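Uncharacterized protein (Helicobacter pylori, PDB 4O5J) probably binds sialylated host glycans through its extracellular domain, acting as the outer-membrane adhesin SabA. Local coordinates at residues E35-Y40 with T390-I395; S62-L67 with K285-F290; V90-L95 with N335-V340; G170-A175 with P188-V193. All blocks are in the same frame, centred on the assembly; numbering follows the deposited sequence.

Contact 1 of 4, residues E35-Y40 with T390-I395; sequences EQLSQY and TLSEEI
Leu391 reaches across to the backbone of helix 29-54 with one methyl: its CD2 lies 3.4 Å from Leu37 N and 4.0 Å from Leu37 CB. CG of Leu391 stands anti to the backbone N (chi1 -168°), pointing at the other helix. Three residues touch the CD2 methyl: Leu37, Gln36 and Tyr40. Gln36 runs past it at about a right angle, its CB 3.7 Å from Leu391 CD2, with the extended chain and OE1 also close, so the length of the Gln36 side chain, CB to OE1, lines one side of the methyl. Tyr40 meets the same methyl with the rim of its ring, Tyr40 CD1 being 3.8 Å from Leu391 CD2 and the methyl near the ring plane. Leu37 contributes its own methyls. Its CG is likewise anti to the backbone N (chi1 177°), and its CD2 touches Ile395 CD1 at 3.9 Å, while CD1 and CD2 lie against Ser392. The side-chain contacts are van der Waals in kind, most of them made by leucine and isoleucine methyls. The two helix segments run antiparallel at 155°, their axes 9.8 Å apart at closest approach. Helix 29-54 and helix 343-396 pack here as an antiparallel pair near the ends of the modelled chain; Leu37 and Tyr40 also touch Ala388, and Ile395 reaches back to Lys33 and Tyr34.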
loop_
_atom_site.group_PDB
_atom_site.type_symbol
_atom_site.label_atom_id
_atom_site.label_comp_id
_atom_site.label_asym_id
_atom_site.label_seq_id
_atom_site.Cartn_x
_atom_site.Cartn_y
_atom_site.Cartn_z
ATOM N N GLU A 35 -43.715 2.374 -9.977
ATOM C CA GLU A 35 -42.320 2.167 -9.558
ATOM C C GLU A 35 -41.506 1.535 -10.664
ATOM O O GLU A 35 -40.359 1.916 -10.893
ATOM C CB GLU A 35 -42.211 1.295 -8.357
ATOM C CG GLU A 35 -42.532 2.035 -7.085
ATOM C CD GLU A 35 -42.717 1.125 -5.867
ATOM O OE1 GLU A 35 -42.629 1.646 -4.731
ATOM O OE2 GLU A 35 -42.961 -0.095 -6.033
ATOM N N GLN A 36 -42.120 0.575 -11.341
ATOM C CA GLN A 36 -41.489 -0.125 -12.417
ATOM C C GLN A 36 -41.221 0.839 -13.593
ATOM O O GLN A 36 -40.115 0.905 -14.104
ATOM C CB GLN A 36 -42.385 -1.250 -12.819
ATOM C CG GLN A 36 -41.666 -2.332 -13.540
ATOM C CD GLN A 36 -42.584 -3.517 -13.718
ATOM O OE1 GLN A 36 -43.813 -3.380 -13.767
ATOM N NE2 GLN A 36 -41.999 -4.692 -13.804
ATOM N N LEU A 37 -42.217 1.617 -13.993
ATOM C CA LEU A 37 -42.079 2.622 -15.048
ATOM C C LEU A 37 -40.928 3.566 -14.674
ATOM O O LEU A 37 -40.077 3.902 -15.496
ATOM C CB LEU A 37 -43.391 3.411 -15.214
ATOM C CG LEU A 37 -43.378 4.554 -16.234
ATOM C CD1 LEU A 37 -42.945 4.041 -17.605
ATOM C CD2 LEU A 37 -44.780 5.215 -16.311
ATOM N N SER A 38 -40.919 3.997 -13.420
ATOM C CA SER A 38 -39.877 4.864 -12.901
ATOM C C SER A 38 -38.465 4.280 -13.085
ATOM O O SER A 38 -37.541 4.989 -13.479
ATOM C CB SER A 38 -40.132 5.117 -11.444
ATOM O OG SER A 38 -39.042 5.807 -10.916
ATOM N N GLN A 39 -38.308 2.996 -12.785
ATOM C CA GLN A 39 -37.027 2.306 -12.936
ATOM C C GLN A 39 -36.613 2.198 -14.376
ATOM O O GLN A 39 -35.450 2.435 -14.719
ATOM C CB GLN A 39 -37.071 0.921 -12.310
ATOM C CG GLN A 39 -37.171 1.024 -10.786
ATOM C CD GLN A 39 -37.399 -0.339 -10.156
ATOM O OE1 GLN A 39 -37.394 -1.345 -10.845
ATOM N NE2 GLN A 39 -37.612 -0.378 -8.857
ATOM N N TYR A 40 -37.557 1.849 -15.226
ATOM C CA TYR A 40 -37.284 1.767 -16.654
ATOM C C TYR A 40 -36.774 3.087 -17.228
ATOM O O TYR A 40 -35.837 3.118 -18.026
ATOM C CB TYR A 40 -38.525 1.351 -17.407
ATOM C CG TYR A 40 -38.814 -0.126 -17.389
ATOM C CD1 TYR A 40 -40.145 -0.593 -17.447
ATOM C CD2 TYR A 40 -37.781 -1.055 -17.367
ATOM C CE1 TYR A 40 -40.434 -1.936 -17.461
ATOM C CE2 TYR A 40 -38.067 -2.413 -17.373
ATOM C CZ TYR A 40 -39.400 -2.821 -17.420
ATOM O OH TYR A 40 -39.749 -4.120 -17.445
ATOM N N THR A 390 -44.463 0.847 -23.314
ATOM C CA THR A 390 -45.486 -0.162 -23.105
ATOM C C THR A 390 -46.193 -0.008 -21.745
ATOM O O THR A 390 -47.425 -0.006 -21.660
ATOM C CB THR A 390 -44.860 -1.552 -23.182
ATOM O OG1 THR A 390 -44.465 -1.751 -24.539
ATOM C CG2 THR A 390 -45.839 -2.640 -22.775
ATOM N N LEU A 391 -45.385 0.100 -20.696
ATOM C CA LEU A 391 -45.856 0.172 -19.332
ATOM C C LEU A 391 -46.706 1.443 -19.141
ATOM O O LEU A 391 -47.803 1.415 -18.523
ATOM C CB LEU A 391 -44.655 0.172 -18.393
ATOM C CG LEU A 391 -45.003 -0.033 -16.936
ATOM C CD1 LEU A 391 -46.088 -1.077 -16.757
ATOM C CD2 LEU A 391 -43.764 -0.443 -16.187
ATOM N N SER A 392 -46.203 2.547 -19.708
ATOM C CA SER A 392 -46.888 3.823 -19.617
ATOM C C SER A 392 -48.288 3.691 -20.249
ATOM O O SER A 392 -49.284 4.245 -19.735
ATOM C CB SER A 392 -46.080 4.911 -20.303
ATOM O OG SER A 392 -46.720 6.179 -20.169
ATOM N N GLU A 393 -48.350 2.966 -21.363
ATOM C CA GLU A 393 -49.608 2.777 -22.055
ATOM C C GLU A 393 -50.587 1.901 -21.261
ATOM O O GLU A 393 -51.812 2.215 -21.218
ATOM C CB GLU A 393 -49.373 2.221 -23.429
ATOM C CG GLU A 393 -50.649 1.810 -24.104
ATOM C CD GLU A 393 -50.414 1.518 -25.570
ATOM O OE1 GLU A 393 -49.548 2.188 -26.173
ATOM O OE2 GLU A 393 -51.091 0.641 -26.120
ATOM N N GLU A 394 -50.057 0.821 -20.648
ATOM C CA GLU A 394 -50.870 -0.048 -19.784
ATOM C C GLU A 394 -51.473 0.742 -18.625
ATOM O O GLU A 394 -52.669 0.629 -18.344
ATOM C CB GLU A 394 -50.041 -1.139 -19.160
ATOM C CG GLU A 394 -49.503 -2.066 -20.178
ATOM C CD GLU A 394 -48.516 -3.019 -19.550
ATOM O OE1 GLU A 394 -47.527 -3.399 -20.244
ATOM O OE2 GLU A 394 -48.737 -3.389 -18.358
ATOM N N ILE A 395 -50.631 1.542 -17.964
ATOM C CA ILE A 395 -51.055 2.380 -16.844
ATOM C C ILE A 395 -52.146 3.370 -17.271
ATOM O O ILE A 395 -53.104 3.591 -16.558
ATOM C CB ILE A 395 -49.865 3.164 -16.314
ATOM C CG1 ILE A 395 -48.865 2.189 -15.719
ATOM C CG2 ILE A 395 -50.335 4.179 -15.243
ATOM C CD1 ILE A 395 -47.734 2.929 -15.049
#

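Contact 2 of 4, residues S62-L67 with K285-F290; sequences SSLNYL and KDIYTF
Leu67 and Phe290 make the closest approach of the two segments, Leu67 CB lying 3.4 Å from Phe290 CE2. The side chains slide past each other in opposite directions, and the ring approaches obliquely, with CE2 and CZ also near the carbonyl group of Leu67. Phe290 CG is anti to its backbone N (chi1 -172°), which points CG toward helix 57-76. A second side chain meets the same ring differently: Leu64 CD1 sits at the edge, near the ring plane, 4.3 Å from Phe290 CD2. That methyl also lies 4.1 Å from Ile287 CD1. Ile287 extends its longer branch anti to the backbone N, and its CG1 is 4.3 Å from Leu67 CD2, so the four apolar residues close a small cluster in which each residue of one helix touches both of the other.

Around this cluster, the carbonyl oxygen of Leu67 accepts hydrogen bonds from Gln294 NE2 and Thr71 OG1, giving a polar atom beside the Phe290 ring two partners. Leu270 lies against both Leu64 and Phe290, Leu266 packs on Phe290, and Phe283 and Ala291 add to the apolar surface from helix 281-309 itself. The segment axes are 11.2 Å apart and cross at 46°, with side chains filling the interval. Helix 57-76 is thereby held against helix 281-309, helix 343-396 meets it through Val367 on Ser63 and Ala364 on Leu67, and helix 241-268 packs beside Phe290.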
loop_
_atom_site.group_PDB
_atom_site.type_symbol
_atom_site.label_atom_id
_atom_site.label_comp_id
_atom_site.label_asym_id
_atom_site.label_seq_id
_atom_site.Cartn_x
_atom_site.Cartn_y
_atom_site.Cartn_z
ATOM N N SER A 62 -10.112 13.406 -23.002
ATOM C CA SER A 62 -9.834 14.070 -21.746
ATOM C C SER A 62 -9.558 13.038 -20.654
ATOM O O SER A 62 -8.618 13.184 -19.873
ATOM C CB SER A 62 -11.045 14.876 -21.366
ATOM O OG SER A 62 -10.696 15.715 -20.346
ATOM N N SER A 63 -10.387 11.994 -20.622
ATOM C CA SER A 63 -10.255 10.918 -19.640
ATOM C C SER A 63 -8.989 10.112 -19.892
ATOM O O SER A 63 -8.270 9.748 -18.942
ATOM C CB SER A 63 -11.455 9.977 -19.703
ATOM O OG SER A 63 -12.668 10.708 -19.547
ATOM N N LEU A 64 -8.707 9.833 -21.160
ATOM C CA LEU A 64 -7.488 9.079 -21.507
ATOM C C LEU A 64 -6.277 9.883 -21.082
ATOM O O LEU A 64 -5.346 9.348 -20.479
ATOM C CB LEU A 64 -7.429 8.809 -23.011
ATOM C CG LEU A 64 -6.190 8.040 -23.472
ATOM C CD1 LEU A 64 -6.078 6.682 -22.778
ATOM C CD2 LEU A 64 -6.191 7.855 -24.977
ATOM N N ASN A 65 -6.305 11.184 -21.353
ATOM C CA ASN A 65 -5.196 12.016 -20.953
ATOM C C ASN A 65 -4.943 12.024 -19.433
ATOM O O ASN A 65 -3.794 12.071 -18.995
ATOM C CB ASN A 65 -5.340 13.428 -21.479
ATOM C CG ASN A 65 -4.181 14.322 -21.035
ATOM O OD1 ASN A 65 -4.272 15.049 -20.051
ATOM N ND2 ASN A 65 -3.065 14.228 -21.731
ATOM N N TYR A 66 -6.006 11.992 -18.629
ATOM C CA TYR A 66 -5.824 11.880 -17.195
ATOM C C TYR A 66 -5.169 10.518 -16.821
ATOM O O TYR A 66 -4.195 10.460 -16.057
ATOM C CB TYR A 66 -7.175 12.040 -16.467
ATOM C CG TYR A 66 -7.020 11.541 -15.057
ATOM C CD1 TYR A 66 -6.407 12.347 -14.065
ATOM C CD2 TYR A 66 -7.382 10.223 -14.712
ATOM C CE1 TYR A 66 -6.218 11.878 -12.784
ATOM C CE2 TYR A 66 -7.204 9.750 -13.419
ATOM C CZ TYR A 66 -6.613 10.563 -12.470
ATOM O OH TYR A 66 -6.428 10.070 -11.193
ATOM N N LEU A 67 -5.728 9.422 -17.338
ATOM C CA LEU A 67 -5.221 8.095 -17.084
ATOM C C LEU A 67 -3.722 8.032 -17.386
ATOM O O LEU A 67 -2.900 7.636 -16.515
ATOM C CB LEU A 67 -5.963 7.124 -17.972
ATOM C CG LEU A 67 -7.082 6.237 -17.405
ATOM C CD1 LEU A 67 -7.539 6.644 -16.062
ATOM C CD2 LEU A 67 -8.251 6.112 -18.350
ATOM N N LYS A 285 -11.561 -1.768 -25.661
ATOM C CA LYS A 285 -11.332 -2.770 -24.646
ATOM C C LYS A 285 -10.086 -2.397 -23.837
ATOM O O LYS A 285 -10.000 -2.613 -22.620
ATOM C CB LYS A 285 -11.185 -4.136 -25.312
ATOM C CG LYS A 285 -10.906 -5.200 -24.310
ATOM C CD LYS A 285 -10.432 -6.490 -24.920
ATOM C CE LYS A 285 -9.936 -7.339 -23.754
ATOM N NZ LYS A 285 -9.297 -8.586 -24.226
ATOM N N ASP A 286 -9.143 -1.754 -24.506
ATOM C CA ASP A 286 -7.862 -1.423 -23.855
ATOM C C ASP A 286 -8.008 -0.278 -22.876
ATOM O O ASP A 286 -7.420 -0.333 -21.795
ATOM C CB ASP A 286 -6.727 -1.108 -24.873
ATOM C CG ASP A 286 -6.097 -2.400 -25.478
ATOM O OD1 ASP A 286 -6.318 -3.498 -24.882
ATOM O OD2 ASP A 286 -5.381 -2.339 -26.557
ATOM N N ILE A 287 -8.756 0.767 -23.246
ATOM C CA ILE A 287 -8.894 1.903 -22.359
ATOM C C ILE A 287 -9.643 1.424 -21.112
ATOM O O ILE A 287 -9.366 1.898 -20.019
ATOM C CB ILE A 287 -9.581 3.119 -23.028
ATOM C CG1 ILE A 287 -9.438 4.367 -22.149
ATOM C CG2 ILE A 287 -11.046 2.840 -23.349
ATOM C CD1 ILE A 287 -10.046 5.591 -22.810
ATOM N N TYR A 288 -10.548 0.455 -21.280
ATOM C CA TYR A 288 -11.307 -0.038 -20.141
ATOM C C TYR A 288 -10.412 -0.809 -19.158
ATOM O O TYR A 288 -10.395 -0.555 -17.947
ATOM C CB TYR A 288 -12.459 -0.876 -20.626
ATOM C CG TYR A 288 -13.446 -1.257 -19.552
ATOM C CD1 TYR A 288 -13.614 -0.473 -18.419
ATOM C CD2 TYR A 288 -14.260 -2.369 -19.701
ATOM C CE1 TYR A 288 -14.521 -0.829 -17.421
ATOM C CE2 TYR A 288 -15.164 -2.726 -18.733
ATOM C CZ TYR A 288 -15.292 -1.953 -17.593
ATOM O OH TYR A 288 -16.218 -2.311 -16.663
ATOM N N THR A 289 -9.629 -1.727 -19.690
ATOM C CA THR A 289 -8.662 -2.454 -18.911
ATOM C C THR A 289 -7.693 -1.505 -18.260
ATOM O O THR A 289 -7.372 -1.651 -17.087
ATOM C CB THR A 289 -7.869 -3.385 -19.826
ATOM O OG1 THR A 289 -8.794 -4.240 -20.468
ATOM C CG2 THR A 289 -6.893 -4.231 -19.039
ATOM N N PHE A 290 -7.221 -0.537 -19.023
ATOM C CA PHE A 290 -6.304 0.472 -18.509
ATOM C C PHE A 290 -6.903 1.145 -17.258
ATOM O O PHE A 290 -6.281 1.208 -16.185
ATOM C CB PHE A 290 -6.071 1.512 -19.603
ATOM C CG PHE A 290 -5.000 2.514 -19.287
ATOM C CD1 PHE A 290 -3.920 2.173 -18.487
ATOM C CD2 PHE A 290 -5.064 3.809 -19.809
ATOM C CE1 PHE A 290 -2.921 3.106 -18.196
ATOM C CE2 PHE A 290 -4.059 4.739 -19.523
ATOM C CZ PHE A 290 -2.992 4.392 -18.741
#

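Contact 3 of 4, residues V90-L95 with N335-V340; sequences VITSVL and NPYRQV
Tyr337 holds CG anti to its backbone N (chi1 -177°), which points CG from the loop toward helix 82-101; the ring meets Leu95 and Thr92. Leu95 CB lies over one ring face, 3.7 Å from the Tyr337 centroid and 22° off the ring normal, a CH-pi contact. The methylene is offset toward the rim, 3.5 Å from Tyr337 CZ, and CD1 of Leu95 adds a contact with the phenol oxygen. The chain turns at Tyr337, the centre of an inverse gamma turn, and Gln339 N lies over the opposite face. The phenol end crosses Thr92 at about a right angle, Tyr337 OH standing 3.2 Å from Thr92 CA; the phenol oxygen is hydrogen-bonded to Gln163 OE1. Thr92 divides its branches: CG2 packs 3.8 Å from Val340 CA, while Thr92 OG1 is hydrogen-bonded to Gln88 O and Gln163 NE2. A water also donates to Thr92 OG1 at 2.7 Å and to Gln339 OE1 at 3.0 Å, linking helix and loop. Gln163, bound to both Tyr337 and Thr92, ties this junction to helix 146-163. The loop before helix 343-396 is thus fastened to helix 82-101, whose other sides pack on helices 146-163, 193-209 and 241-268.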
loop_
_atom_site.group_PDB
_atom_site.type_symbol
_atom_site.label_atom_id
_atom_site.label_comp_id
_atom_site.label_asym_id
_atom_site.label_seq_id
_atom_site.Cartn_x
_atom_site.Cartn_y
_atom_site.Cartn_z
ATOM N N VAL A 90 6.425 1.977 3.427
ATOM C CA VAL A 90 6.506 0.577 3.848
ATOM C C VAL A 90 7.945 0.208 4.245
ATOM O O VAL A 90 8.160 -0.380 5.313
ATOM C CB VAL A 90 5.977 -0.355 2.746
ATOM C CG1 VAL A 90 6.268 -1.831 3.082
ATOM C CG2 VAL A 90 4.483 -0.086 2.563
ATOM N N ILE A 91 8.925 0.595 3.436
ATOM C CA ILE A 91 10.345 0.310 3.758
ATOM C C ILE A 91 10.758 0.992 5.056
ATOM O O ILE A 91 11.340 0.370 5.935
ATOM C CB ILE A 91 11.304 0.781 2.611
ATOM C CG1 ILE A 91 11.031 0.074 1.279
ATOM C CG2 ILE A 91 12.748 0.485 2.997
ATOM C CD1 ILE A 91 11.085 -1.416 1.341
ATOM N N THR A 92 10.461 2.280 5.170
ATOM C CA THR A 92 10.740 3.024 6.386
ATOM C C THR A 92 10.131 2.315 7.612
ATOM O O THR A 92 10.750 2.236 8.682
ATOM C CB THR A 92 10.151 4.410 6.308
ATOM O OG1 THR A 92 10.797 5.114 5.241
ATOM C CG2 THR A 92 10.381 5.155 7.599
ATOM N N SER A 93 8.925 1.763 7.442
ATOM C CA SER A 93 8.273 1.159 8.575
ATOM C C SER A 93 8.915 -0.225 8.908
ATOM O O SER A 93 9.010 -0.628 10.078
ATOM C CB SER A 93 6.757 1.151 8.390
ATOM O OG SER A 93 6.411 0.209 7.456
ATOM N N VAL A 94 9.345 -0.956 7.874
ATOM C CA VAL A 94 10.070 -2.200 8.105
ATOM C C VAL A 94 11.374 -1.925 8.867
ATOM O O VAL A 94 11.712 -2.620 9.851
ATOM C CB VAL A 94 10.390 -2.928 6.765
ATOM C CG1 VAL A 94 11.369 -4.075 7.018
ATOM C CG2 VAL A 94 9.112 -3.440 6.097
ATOM N N LEU A 95 12.137 -0.925 8.438
ATOM C CA LEU A 95 13.407 -0.607 9.135
ATOM C C LEU A 95 13.085 -0.002 10.513
ATOM O O LEU A 95 13.838 -0.135 11.453
ATOM C CB LEU A 95 14.239 0.370 8.300
ATOM C CG LEU A 95 14.870 -0.286 7.066
ATOM C CD1 LEU A 95 15.484 0.764 6.112
ATOM C CD2 LEU A 95 15.913 -1.317 7.524
ATOM N N ASN A 335 24.063 7.054 15.365
ATOM C CA ASN A 335 23.499 6.915 14.010
ATOM C C ASN A 335 22.214 6.077 14.031
ATOM O O ASN A 335 22.129 5.101 13.293
ATOM C CB ASN A 335 24.524 6.262 13.074
ATOM C CG ASN A 335 25.041 4.934 13.637
ATOM O OD1 ASN A 335 25.022 4.709 14.869
ATOM N ND2 ASN A 335 25.473 4.038 12.750
ATOM N N PRO A 336 21.218 6.438 14.883
ATOM C CA PRO A 336 19.988 5.618 14.950
ATOM C C PRO A 336 19.223 5.739 13.634
ATOM O O PRO A 336 19.575 6.615 12.821
ATOM C CB PRO A 336 19.179 6.267 16.087
ATOM C CG PRO A 336 19.657 7.712 16.101
ATOM C CD PRO A 336 21.131 7.635 15.744
ATOM N N TYR A 337 18.204 4.895 13.400
ATOM C CA TYR A 337 17.389 5.023 12.186
ATOM C C TYR A 337 16.403 6.232 12.209
ATOM O O TYR A 337 15.256 6.077 12.630
ATOM C CB TYR A 337 16.691 3.693 11.853
ATOM C CG TYR A 337 15.912 3.740 10.605
ATOM C CD1 TYR A 337 16.589 3.831 9.374
ATOM C CD2 TYR A 337 14.478 3.696 10.627
ATOM C CE1 TYR A 337 15.855 3.887 8.192
ATOM C CE2 TYR A 337 13.726 3.736 9.419
ATOM C CZ TYR A 337 14.438 3.837 8.203
ATOM O OH TYR A 337 13.795 3.874 6.934
ATOM N N ARG A 338 16.876 7.410 11.756
ATOM C CA ARG A 338 16.130 8.684 11.837
ATOM C C ARG A 338 15.039 8.843 10.777
ATOM O O ARG A 338 14.108 9.644 10.973
ATOM C CB ARG A 338 17.069 9.886 11.836
ATOM C CG ARG A 338 17.793 10.032 13.183
ATOM C CD ARG A 338 18.590 11.317 13.330
ATOM N NE ARG A 338 17.739 12.498 13.212
ATOM C CZ ARG A 338 17.083 13.087 14.218
ATOM N NH1 ARG A 338 17.149 12.597 15.463
ATOM N NH2 ARG A 338 16.352 14.178 13.965
ATOM N N GLN A 339 15.137 8.063 9.683
ATOM C CA GLN A 339 14.200 8.127 8.558
ATOM C C GLN A 339 12.750 8.012 9.062
ATOM O O GLN A 339 11.822 8.560 8.457
ATOM C CB GLN A 339 14.513 7.021 7.486
ATOM C CG GLN A 339 15.674 7.357 6.625
ATOM C CD GLN A 339 15.317 8.580 5.840
ATOM O OE1 GLN A 339 14.307 8.590 5.147
ATOM N NE2 GLN A 339 16.102 9.637 5.977
ATOM N N VAL A 340 12.574 7.307 10.178
ATOM C CA VAL A 340 11.276 7.034 10.755
ATOM C C VAL A 340 10.538 8.368 11.120
ATOM O O VAL A 340 9.337 8.373 11.417
ATOM C CB VAL A 340 11.428 6.019 11.942
ATOM C CG1 VAL A 340 11.439 6.723 13.289
ATOM C CG2 VAL A 340 10.344 4.963 11.885
HETATM O O HOH W 1 11.411 7.732 4.801
#

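Contact 4 of 4, residues G170-A175 with P188-V193; sequences GNNLCA and PPNSTV
Leu173 and Ser191 form a single beta bridge, in which Ser191 N donates to Asn172 O at 3.1 Å and Cys174 N to Ser191 O at 2.9 Å. Beside it, the two asparagines Asn172 and Asn190 clasp each other. Asn172 CG is anti to the backbone N (chi1 -163°), and its OD1 accepts from Asn190 N at 2.7 Å with the donor above the carbonyl plane. Asn172 ND2 donates to Asn190 OD1 at 2.9 Å: OD1 of Asn190 lies in the plane of the Asn172 amide, but ND2 stands above the carbonyl plane of Asn190, the two amide planes being 77° apart. Ala161 O is a second acceptor for that ND2. Thus Asn172 grips both the backbone and the side chain of one residue. Asn171 forms an Asx turn, OD1 accepting from Leu173 N, and returns ND2 to Leu173 O, so that its side chain binds both backbone polar atoms of the bridge residue. Cys174 SG, in a disulfide with Cys179, lies 3.3 Å from Pro189 O and 4.0 Å from Pro189 CB. Farther on, a water accepts a hydrogen bond from Val193 N and donates one to Ala175 O, and Val193 CG1 touches Cys174 O. Thr192 is the N-cap of helix 193-209, its OG1 bonded to Asn195 N. The loop between helices 146-163 and 193-209 is so closed on itself, with Leu173 and Val193 resting on helix 82-101.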
loop_
_atom_site.group_PDB
_atom_site.type_symbol
_atom_site.label_atom_id
_atom_site.label_comp_id
_atom_site.label_asym_id
_atom_site.label_seq_id
_atom_site.Cartn_x
_atom_site.Cartn_y
_atom_site.Cartn_z
ATOM N N GLY A 170 21.503 10.431 0.642
ATOM C CA GLY A 170 20.281 10.694 -0.142
ATOM C C GLY A 170 19.518 9.417 -0.483
ATOM O O GLY A 170 19.995 8.297 -0.216
ATOM N N ASN A 171 18.347 9.578 -1.073
ATOM C CA ASN A 171 17.532 8.490 -1.525
ATOM C C ASN A 171 18.277 7.559 -2.475
ATOM O O ASN A 171 18.868 8.018 -3.412
ATOM C CB ASN A 171 16.286 9.028 -2.231
ATOM C CG ASN A 171 15.519 7.924 -2.930
ATOM O OD1 ASN A 171 15.005 6.977 -2.309
ATOM N ND2 ASN A 171 15.452 8.024 -4.215
ATOM N N ASN A 172 18.228 6.253 -2.223
ATOM C CA ASN A 172 18.874 5.283 -3.101
ATOM C C ASN A 172 17.878 4.451 -3.909
ATOM O O ASN A 172 18.299 3.586 -4.691
ATOM C CB ASN A 172 19.837 4.365 -2.333
ATOM C CG ASN A 172 20.810 3.655 -3.258
ATOM O OD1 ASN A 172 21.260 4.236 -4.228
ATOM N ND2 ASN A 172 21.123 2.398 -2.975
ATOM N N LEU A 173 16.573 4.711 -3.734
ATOM C CA LEU A 173 15.541 3.997 -4.500
ATOM C C LEU A 173 15.202 4.652 -5.838
ATOM O O LEU A 173 14.938 5.838 -5.869
ATOM C CB LEU A 173 14.267 3.836 -3.693
ATOM C CG LEU A 173 14.390 2.978 -2.445
ATOM C CD1 LEU A 173 13.109 3.116 -1.672
ATOM C CD2 LEU A 173 14.630 1.531 -2.802
ATOM N N CYS A 174 15.166 3.875 -6.927
ATOM C CA CYS A 174 14.838 4.386 -8.287
ATOM C C CYS A 174 13.352 4.439 -8.493
ATOM O O CYS A 174 12.633 3.663 -7.859
ATOM C CB CYS A 174 15.420 3.444 -9.376
ATOM S SG CYS A 174 17.148 3.232 -9.043
ATOM N N ALA A 175 12.896 5.302 -9.423
ATOM C CA ALA A 175 11.525 5.278 -9.877
ATOM C C ALA A 175 11.152 3.864 -10.356
ATOM O O ALA A 175 12.025 3.044 -10.580
ATOM C CB ALA A 175 11.297 6.310 -10.985
ATOM N N PRO A 188 24.094 8.188 -8.768
ATOM C CA PRO A 188 22.586 8.131 -8.750
ATOM C C PRO A 188 22.033 7.018 -7.860
ATOM O O PRO A 188 22.814 6.198 -7.412
ATOM C CB PRO A 188 22.210 7.885 -10.248
ATOM C CG PRO A 188 23.384 7.130 -10.797
ATOM C CD PRO A 188 24.627 7.618 -10.021
ATOM N N PRO A 189 20.708 6.986 -7.580
ATOM C CA PRO A 189 20.114 5.867 -6.784
ATOM C C PRO A 189 20.351 4.507 -7.477
ATOM O O PRO A 189 20.204 4.433 -8.692
ATOM C CB PRO A 189 18.606 6.218 -6.746
ATOM C CG PRO A 189 18.417 7.250 -7.788
ATOM C CD PRO A 189 19.704 8.024 -7.855
ATOM N N ASN A 190 20.724 3.443 -6.767
ATOM C CA ASN A 190 21.079 2.237 -7.507
ATOM C C ASN A 190 20.314 0.997 -7.042
ATOM O O ASN A 190 20.721 -0.102 -7.304
ATOM C CB ASN A 190 22.628 2.074 -7.537
ATOM C CG ASN A 190 23.190 1.851 -6.178
ATOM O OD1 ASN A 190 22.508 1.384 -5.272
ATOM N ND2 ASN A 190 24.450 2.197 -6.016
ATOM N N SER A 191 19.176 1.175 -6.366
ATOM C CA SER A 191 18.333 0.022 -5.995
ATOM C C SER A 191 16.948 0.149 -6.571
ATOM O O SER A 191 16.375 1.228 -6.537
ATOM C CB SER A 191 18.281 -0.135 -4.482
ATOM O OG SER A 191 17.270 -1.064 -4.093
ATOM N N THR A 192 16.427 -0.927 -7.140
ATOM C CA THR A 192 15.054 -0.909 -7.628
ATOM C C THR A 192 14.120 -1.041 -6.401
ATOM O O THR A 192 14.562 -1.517 -5.313
ATOM C CB THR A 192 14.758 -2.060 -8.563
ATOM O OG1 THR A 192 14.905 -3.294 -7.846
ATOM C CG2 THR A 192 15.715 -2.059 -9.826
ATOM N N VAL A 193 12.855 -0.629 -6.558
ATOM C CA VAL A 193 11.899 -0.822 -5.465
ATOM C C VAL A 193 11.641 -2.315 -5.309
ATOM O O VAL A 193 11.389 -2.765 -4.201
ATOM C CB VAL A 193 10.559 -0.098 -5.664
ATOM C CG1 VAL A 193 10.743 1.397 -5.783
ATOM C CG2 VAL A 193 9.980 -0.575 -6.876
HETATM O O HOH W 2 12.556 0.629 -9.167
#

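How the contacts relate
Contact 1 closes the longest loop, between helices 29-54 and 343-396, and the other three contacts lie nested within it along the chain. Contacts 2 and 3 alternate in sequence, and contact 4 is nested inside both. In space the four spread along an elongated helical molecule: the centre of contact 1 is about 36 Å from that of contact 2 and 63 Å from that of contact 3. Contacts 3 and 4 are neighbours, centres about 16 Å apart; contact 3 includes helix 82-101 and contact 4 packs side chains on it. Contacts 1 and 2 join helix to helix, while contacts 3 and 4 involve loops, beyond the chain's centre from contact 1.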